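Conjugal transfer protein TRWB (Escherichia coli, PDB 1E9R) probably couples the DNA-processing complex to the secretion channel in bacterial conjugation, as a hexameric, ring-helicase-like P-loop ATPase. Local coordinates at residues 82-87 against 240-245; 92-97 against 244-249; 281-286 against 309-314. All blocks are in the same frame, centred on the assembly; numbering follows the deposited sequence.

All three contacts are buried and lie in or against one mixed beta sheet. Contacts 1 and 3 are parallel strand pairs in that sheet. Strands 83-89 and 281-285 are themselves neighbours, so the two pairs are joined edge to edge by backbone bonds such as Val85 N to Trp282 O. Contact 2 shares Phe244 and Ile245 with contact 1 and sets helix 92-97 against strand 243-247. Contact 3 is the most central of the three; its centre lies closest to the centre of the chain. Their chemistry differs. Contacts 1 and 3 rest on backbone ladders, each with an arginine at one end, whereas contact 2 has no hydrogen bond across it and is apolar packing.

Contact 1: residues 82-87 against 240-245; sequences DRMVIV and GGNLFI
Strands 83-87 and 243-245 run parallel, 6° apart, with Val85, Ile86 and Val87 in register with Leu243, Phe244 and Ile245. Three backbone bonds make the ladder: Leu243 N to Met84 O, Ile86 N to Leu243 O (2.8 Å) and Ile245 N to Ile86 O. Before the ladder starts, Asn242 extends it with its side chain. Asn242 OD1 accepts Met84 N at 3.1 Å, but the N-H comes from above the amide plane and the bond is bent, 147° at the hydrogen. Arg83 closes the same end. Its CG lies anti to the carbonyl carbon and the chain bends at chi3 (78°), which brings the guanidinium up to Gly240 and Gly241. Arg83 NE gives a nearly straight bond to Gly241 O at 3.1 Å, with that oxygen in the guanidinium plane. Gly240 CA lies over one face of the group. NH1 and NH2 bond to Leu235 O and Trp234 O, and Arg83 also makes a cation-pi contact with Trp234. An alanine here would remove the guanidinium and would probably loosen the 240-241 loop segment and the end of helix 231-236 from the strand. Further along, Val85 CG2 lies beside Leu243 CB at 4.1 Å. On the Phe244 face, Ile86 CD1 reaches Phe244 CE2 at 3.9 Å, the two side chains pointing the same way. Strand 281-285 pairs with the other edge of strand 83-89. Helix 66-79 packs on Met84 and Asn242, and helix 92-97 packs on Ile86 and Phe244.

Contact 2: residues 92-97 against 244-249; sequences DMLSKF and FITWRE
Helix 92-97 follows strand 83-89 in the P-loop NTPase-type domain and packs on one face of the sheet, here against strand 243-247. The helix segment runs at 126° to the strand segment, with 8.7 Å between their axes. Phe244 points its side chain toward the helix, and Leu94 is its main partner. The ring meets the backbone as well as the side chain of Leu94: Phe244 CE2 comes to 3.4 Å from Leu94 CA. Leu94 CG is anti to the backbone N (chi1 164°), so the branch runs across the phenyl group. Leu94 CD1 makes a CH-pi contact over one face of the Phe244 ring, 4.1 Å from the centroid and 19° off the normal. Leu94 CB lies nearer the rim, 3.6 Å from Phe244 CD2. The other methyl, Leu94 CD2, meets Thr246 CG2 at 4.0 Å, so the two branches divide between two residues on the same side of the strand. Thr246 turns only its methyl to Leu94; its OG1 bonds to Asn106 ND2. Met93 CB and Phe97 CB add looser contacts at Phe244 CE2 and CZ. Asp88 accepts Met93 N and Leu94 N through its two carboxylate oxygens. Ser95 OG bonds back to Asp92 O at 2.6 Å. No hydrogen bond or salt bridge joins the two segments, so their direct attachment rests on shape and on dispersion between Leu94 and the aromatic face, while the Thr246 hydroxyl is held by Asn106.

Contact 3: residues 281-286 against 309-314; sequences LWLFID and LRVVAG
Trp282 and Arg310 both place CG anti to the carbonyl carbon (chi1 -65° and -61°); the register already sets them side by side on one face, and these torsions lay the Arg310 chain over the indole. That chain runs extended from CG to NE. Arg310 CB makes a CH-pi contact over the Trp282 six-membered ring, 3.7 Å from the centroid. Arg310 CD lies over the same face, 3.5 Å from Trp282 CE2. The guanidinium is turned 67° from the ring plane, so the two planes do not stack. Val312 CG2 comes in at the indole edge, 3.6 Å from Trp282 CZ3. Val312 CB also packs on Phe284 CD2 at 3.8 Å. On the opposite face, Leu283 CB meets Val311 CG2, and Ile285 CB meets Ala313 CB. Five backbone bonds, from Arg310 N to Leu281 O through Gly314 N to Ile285 O, hold the register. The pair belongs to a beta-alpha-beta unit with helix 297-303. Gly314 touches the probable Walker A loop. The polar ends face other partners: Arg310 NE pairs with Glu52, and Trp282 NE1 bonds to Asp82. The buried arginine thus offers its alkyl part to the indole, while its charge is likely to be balanced by the glutamate.

Contact 1: residues 82-87 against 240-245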
# COMPACT_ATOMS: atom_id res chain seq x y z
N ASP B 82 37.22 18.71 23.41
CA ASP B 82 35.78 18.49 23.52
C ASP B 82 35.46 17.14 24.18
O ASP B 82 36.22 16.18 24.04
CB ASP B 82 35.15 18.52 22.12
CG ASP B 82 35.09 19.91 21.54
OD1 ASP B 82 36.05 20.69 21.70
OD2 ASP B 82 34.07 20.23 20.89
N ARG B 83 34.35 17.09 24.90
CA ARG B 83 33.92 15.83 25.52
C ARG B 83 33.03 15.11 24.50
O ARG B 83 32.33 15.75 23.71
CB ARG B 83 33.10 16.08 26.79
CG ARG B 83 33.89 16.50 28.00
CD ARG B 83 33.00 16.52 29.24
NE ARG B 83 32.76 15.18 29.79
CZ ARG B 83 31.80 14.90 30.67
NH1 ARG B 83 30.99 15.87 31.09
NH2 ARG B 83 31.67 13.67 31.15
N MET B 84 33.07 13.78 24.50
CA MET B 84 32.26 13.02 23.56
C MET B 84 31.93 11.59 23.99
O MET B 84 32.63 10.99 24.81
CB MET B 84 32.95 13.00 22.20
CG MET B 84 34.40 12.59 22.26
SD MET B 84 35.33 13.21 20.84
CE MET B 84 35.85 11.74 20.17
N VAL B 85 30.82 11.08 23.46
CA VAL B 85 30.37 9.72 23.71
C VAL B 85 30.52 9.06 22.35
O VAL B 85 30.06 9.61 21.34
CB VAL B 85 28.90 9.66 24.14
CG1 VAL B 85 28.47 8.22 24.27
CG2 VAL B 85 28.72 10.38 25.45
N ILE B 86 31.15 7.90 22.30
CA ILE B 86 31.37 7.21 21.03
C ILE B 86 30.83 5.78 21.02
O ILE B 86 31.17 4.97 21.88
CB ILE B 86 32.88 7.16 20.70
CG1 ILE B 86 33.45 8.57 20.68
CG2 ILE B 86 33.10 6.47 19.37
CD1 ILE B 86 34.97 8.62 20.53
N VAL B 87 29.97 5.50 20.04
CA VAL B 87 29.43 4.16 19.86
C VAL B 87 30.59 3.55 19.08
O VAL B 87 30.74 3.76 17.87
CB VAL B 87 28.12 4.19 19.05
CG1 VAL B 87 27.63 2.79 18.78
CG2 VAL B 87 27.07 4.97 19.83
N GLY B 240 34.66 14.86 33.95
CA GLY B 240 34.40 13.54 33.41
C GLY B 240 35.15 13.46 32.10
O GLY B 240 35.44 14.50 31.48
N GLY B 241 35.50 12.26 31.66
CA GLY B 241 36.23 12.15 30.41
C GLY B 241 35.31 11.93 29.24
O GLY B 241 34.31 12.64 29.06
N ASN B 242 35.65 10.94 28.42
CA ASN B 242 34.86 10.58 27.26
C ASN B 242 34.31 9.18 27.53
O ASN B 242 34.87 8.44 28.33
CB ASN B 242 35.74 10.57 26.01
CG ASN B 242 36.35 11.92 25.72
OD1 ASN B 242 35.69 12.96 25.87
ND2 ASN B 242 37.60 11.92 25.28
N LEU B 243 33.21 8.84 26.88
CA LEU B 243 32.58 7.54 27.07
C LEU B 243 32.67 6.69 25.80
O LEU B 243 32.25 7.13 24.73
CB LEU B 243 31.12 7.73 27.46
CG LEU B 243 30.44 6.63 28.28
CD1 LEU B 243 28.96 6.95 28.37
CD2 LEU B 243 30.64 5.28 27.65
N PHE B 244 33.22 5.49 25.92
CA PHE B 244 33.31 4.60 24.77
C PHE B 244 32.40 3.41 24.98
O PHE B 244 32.61 2.63 25.91
CB PHE B 244 34.72 4.06 24.58
CG PHE B 244 35.73 5.10 24.27
CD1 PHE B 244 36.23 5.92 25.28
CD2 PHE B 244 36.19 5.26 22.97
CE1 PHE B 244 37.20 6.88 24.99
CE2 PHE B 244 37.15 6.22 22.67
CZ PHE B 244 37.66 7.04 23.69
N ILE B 245 31.39 3.29 24.13
CA ILE B 245 30.45 2.17 24.19
C ILE B 245 30.96 1.17 23.16
O ILE B 245 30.76 1.33 21.96
CB ILE B 245 29.02 2.60 23.84
CG1 ILE B 245 28.51 3.57 24.91
CG2 ILE B 245 28.11 1.38 23.72
CD1 ILE B 245 27.16 4.17 24.61

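Contact 2: residues 92-97 against 244-249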
# COMPACT_ATOMS: atom_id res chain seq x y z
N ASP B 92 37.71 0.15 18.60
CA ASP B 92 38.73 0.75 17.73
C ASP B 92 39.15 2.15 18.18
O ASP B 92 40.34 2.44 18.31
CB ASP B 92 38.23 0.81 16.29
CG ASP B 92 39.10 1.71 15.42
OD1 ASP B 92 40.32 1.42 15.29
OD2 ASP B 92 38.58 2.71 14.87
N MET B 93 38.19 3.03 18.41
CA MET B 93 38.50 4.38 18.84
C MET B 93 39.03 4.41 20.25
O MET B 93 39.85 5.26 20.60
CB MET B 93 37.26 5.27 18.73
CG MET B 93 36.88 5.59 17.29
SD MET B 93 36.58 7.35 17.11
CE MET B 93 34.90 7.33 16.33
N LEU B 94 38.56 3.49 21.07
CA LEU B 94 38.99 3.38 22.46
C LEU B 94 40.48 3.05 22.48
O LEU B 94 41.25 3.61 23.27
CB LEU B 94 38.22 2.27 23.18
CG LEU B 94 38.79 1.76 24.51
CD1 LEU B 94 38.73 2.86 25.56
CD2 LEU B 94 38.02 0.54 24.97
N SER B 95 40.87 2.15 21.59
CA SER B 95 42.25 1.72 21.50
C SER B 95 43.18 2.82 21.01
O SER B 95 44.37 2.80 21.30
CB SER B 95 42.35 0.50 20.59
OG SER B 95 42.14 0.86 19.24
N LYS B 96 42.66 3.79 20.27
CA LYS B 96 43.50 4.85 19.76
C LYS B 96 43.36 6.17 20.48
O LYS B 96 44.32 6.94 20.55
CB LYS B 96 43.25 5.06 18.27
CG LYS B 96 43.74 3.92 17.41
CD LYS B 96 43.21 4.05 16.00
CE LYS B 96 43.56 2.82 15.15
NZ LYS B 96 42.91 2.89 13.80
N PHE B 97 42.19 6.44 21.04
CA PHE B 97 41.98 7.71 21.72
C PHE B 97 41.64 7.62 23.20
O PHE B 97 41.48 8.64 23.87
CB PHE B 97 40.88 8.50 21.01
CG PHE B 97 41.10 8.66 19.53
CD1 PHE B 97 42.26 9.23 19.04
CD2 PHE B 97 40.14 8.22 18.63
CE1 PHE B 97 42.47 9.37 17.68
CE2 PHE B 97 40.33 8.36 17.26
CZ PHE B 97 41.50 8.94 16.79
N PHE B 244 33.22 5.49 25.92
CA PHE B 244 33.31 4.60 24.77
C PHE B 244 32.40 3.41 24.98
O PHE B 244 32.61 2.63 25.91
CB PHE B 244 34.72 4.06 24.58
CG PHE B 244 35.73 5.10 24.27
CD1 PHE B 244 36.23 5.92 25.28
CD2 PHE B 244 36.19 5.26 22.97
CE1 PHE B 244 37.20 6.88 24.99
CE2 PHE B 244 37.15 6.22 22.67
CZ PHE B 244 37.66 7.04 23.69
N ILE B 245 31.39 3.29 24.13
CA ILE B 245 30.45 2.17 24.19
C ILE B 245 30.96 1.17 23.16
O ILE B 245 30.76 1.33 21.96
CB ILE B 245 29.02 2.60 23.84
CG1 ILE B 245 28.51 3.57 24.91
CG2 ILE B 245 28.11 1.38 23.72
CD1 ILE B 245 27.16 4.17 24.61
N THR B 246 31.64 0.14 23.65
CA THR B 246 32.23 -0.86 22.78
C THR B 246 31.54 -2.20 22.88
O THR B 246 30.70 -2.42 23.76
CB THR B 246 33.71 -1.07 23.15
OG1 THR B 246 33.78 -1.63 24.48
CG2 THR B 246 34.47 0.26 23.13
N TRP B 247 31.91 -3.10 21.98
CA TRP B 247 31.38 -4.46 21.95
C TRP B 247 32.09 -5.21 20.83
O TRP B 247 32.47 -4.61 19.83
CB TRP B 247 29.86 -4.44 21.71
CG TRP B 247 29.45 -4.04 20.33
CD1 TRP B 247 29.25 -4.88 19.26
CD2 TRP B 247 29.22 -2.72 19.84
NE1 TRP B 247 28.91 -4.15 18.15
CE2 TRP B 247 28.89 -2.82 18.47
CE3 TRP B 247 29.27 -1.45 20.43
CZ2 TRP B 247 28.61 -1.71 17.69
CZ3 TRP B 247 28.98 -0.34 19.64
CH2 TRP B 247 28.66 -0.48 18.29
N ARG B 248 32.29 -6.51 21.01
CA ARG B 248 32.94 -7.30 19.97
C ARG B 248 31.82 -7.61 18.99
O ARG B 248 30.74 -8.04 19.40
CB ARG B 248 33.58 -8.56 20.56
CG ARG B 248 35.07 -8.35 20.91
CD ARG B 248 35.66 -9.44 21.78
NE ARG B 248 35.07 -10.76 21.55
CZ ARG B 248 35.20 -11.48 20.43
NH1 ARG B 248 35.92 -11.02 19.41
NH2 ARG B 248 34.62 -12.68 20.35
N GLU B 249 32.07 -7.38 17.71
CA GLU B 249 31.02 -7.57 16.72
C GLU B 249 30.31 -8.91 16.57
O GLU B 249 29.20 -8.94 16.05
CB GLU B 249 31.50 -7.09 15.35
CG GLU B 249 32.74 -7.74 14.81
CD GLU B 249 33.15 -7.12 13.48
OE1 GLU B 249 32.49 -6.14 13.05
OE2 GLU B 249 34.14 -7.60 12.87

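Contact 3: residues 281-286 against 309-314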
# COMPACT_ATOMS: atom_id res chain seq x y z
N LEU B 281 29.34 18.73 23.76
CA LEU B 281 29.34 17.28 23.89
C LEU B 281 29.01 16.58 22.56
O LEU B 281 27.95 16.82 21.97
CB LEU B 281 28.32 16.85 24.95
CG LEU B 281 28.45 15.49 25.67
CD1 LEU B 281 27.10 14.80 25.68
CD2 LEU B 281 29.47 14.60 25.00
N TRP B 282 29.91 15.72 22.11
CA TRP B 282 29.70 15.00 20.86
C TRP B 282 29.11 13.62 21.09
O TRP B 282 29.34 12.99 22.12
CB TRP B 282 31.02 14.83 20.09
CG TRP B 282 31.62 16.11 19.61
CD1 TRP B 282 32.34 17.00 20.34
CD2 TRP B 282 31.51 16.67 18.29
NE1 TRP B 282 32.69 18.08 19.57
CE2 TRP B 282 32.19 17.91 18.30
CE3 TRP B 282 30.90 16.24 17.10
CZ2 TRP B 282 32.28 18.73 17.17
CZ3 TRP B 282 30.99 17.06 15.98
CH2 TRP B 282 31.67 18.29 16.02
N LEU B 283 28.33 13.16 20.11
CA LEU B 283 27.73 11.84 20.15
C LEU B 283 28.04 11.24 18.79
O LEU B 283 27.51 11.67 17.77
CB LEU B 283 26.21 11.91 20.33
CG LEU B 283 25.51 10.70 20.99
CD1 LEU B 283 24.09 10.60 20.44
CD2 LEU B 283 26.28 9.41 20.74
N PHE B 284 28.93 10.25 18.77
CA PHE B 284 29.30 9.59 17.53
C PHE B 284 28.61 8.25 17.42
O PHE B 284 28.80 7.39 18.28
CB PHE B 284 30.82 9.37 17.50
CG PHE B 284 31.59 10.61 17.17
CD1 PHE B 284 31.87 11.54 18.17
CD2 PHE B 284 31.99 10.87 15.86
CE1 PHE B 284 32.55 12.72 17.86
CE2 PHE B 284 32.66 12.05 15.54
CZ PHE B 284 32.94 12.98 16.54
N ILE B 285 27.79 8.09 16.38
CA ILE B 285 27.07 6.84 16.13
C ILE B 285 27.60 6.24 14.84
O ILE B 285 27.33 6.75 13.77
CB ILE B 285 25.57 7.09 15.96
CG1 ILE B 285 25.02 7.81 17.19
CG2 ILE B 285 24.85 5.77 15.73
CD1 ILE B 285 23.55 8.14 17.10
N ASP B 286 28.35 5.15 14.95
CA ASP B 286 28.95 4.50 13.77
C ASP B 286 27.96 4.16 12.67
O ASP B 286 28.22 4.40 11.50
CB ASP B 286 29.68 3.23 14.18
CG ASP B 286 28.75 2.18 14.74
OD1 ASP B 286 27.96 2.50 15.67
OD2 ASP B 286 28.80 1.03 14.25
N LEU B 309 24.89 19.73 22.31
CA LEU B 309 24.94 18.40 21.72
C LEU B 309 25.26 18.49 20.24
O LEU B 309 24.61 19.24 19.49
CB LEU B 309 23.60 17.69 21.90
CG LEU B 309 23.49 16.16 21.85
CD1 LEU B 309 22.51 15.77 20.76
CD2 LEU B 309 24.86 15.52 21.64
N ARG B 310 26.26 17.71 19.83
CA ARG B 310 26.71 17.65 18.45
C ARG B 310 26.73 16.19 18.08
O ARG B 310 27.54 15.42 18.60
CB ARG B 310 28.12 18.23 18.33
CG ARG B 310 28.21 19.68 18.74
CD ARG B 310 29.60 20.01 19.26
NE ARG B 310 29.92 21.44 19.13
CZ ARG B 310 29.29 22.42 19.78
NH1 ARG B 310 28.31 22.14 20.63
NH2 ARG B 310 29.67 23.67 19.58
N VAL B 311 25.84 15.79 17.17
CA VAL B 311 25.76 14.39 16.75
C VAL B 311 26.33 14.14 15.36
O VAL B 311 26.10 14.91 14.42
CB VAL B 311 24.30 13.88 16.78
CG1 VAL B 311 24.26 12.39 16.43
CG2 VAL B 311 23.68 14.15 18.15
N VAL B 312 27.09 13.06 15.23
CA VAL B 312 27.68 12.66 13.96
C VAL B 312 27.27 11.21 13.82
O VAL B 312 27.64 10.37 14.65
CB VAL B 312 29.22 12.76 13.97
CG1 VAL B 312 29.78 12.30 12.64
CG2 VAL B 312 29.64 14.19 14.26
N ALA B 313 26.50 10.91 12.78
CA ALA B 313 26.02 9.55 12.59
C ALA B 313 26.34 9.02 11.21
O ALA B 313 26.19 9.71 10.21
CB ALA B 313 24.51 9.49 12.84
N GLY B 314 26.79 7.77 11.16
CA GLY B 314 27.09 7.14 9.89
C GLY B 314 25.82 6.42 9.47
O GLY B 314 25.03 6.01 10.33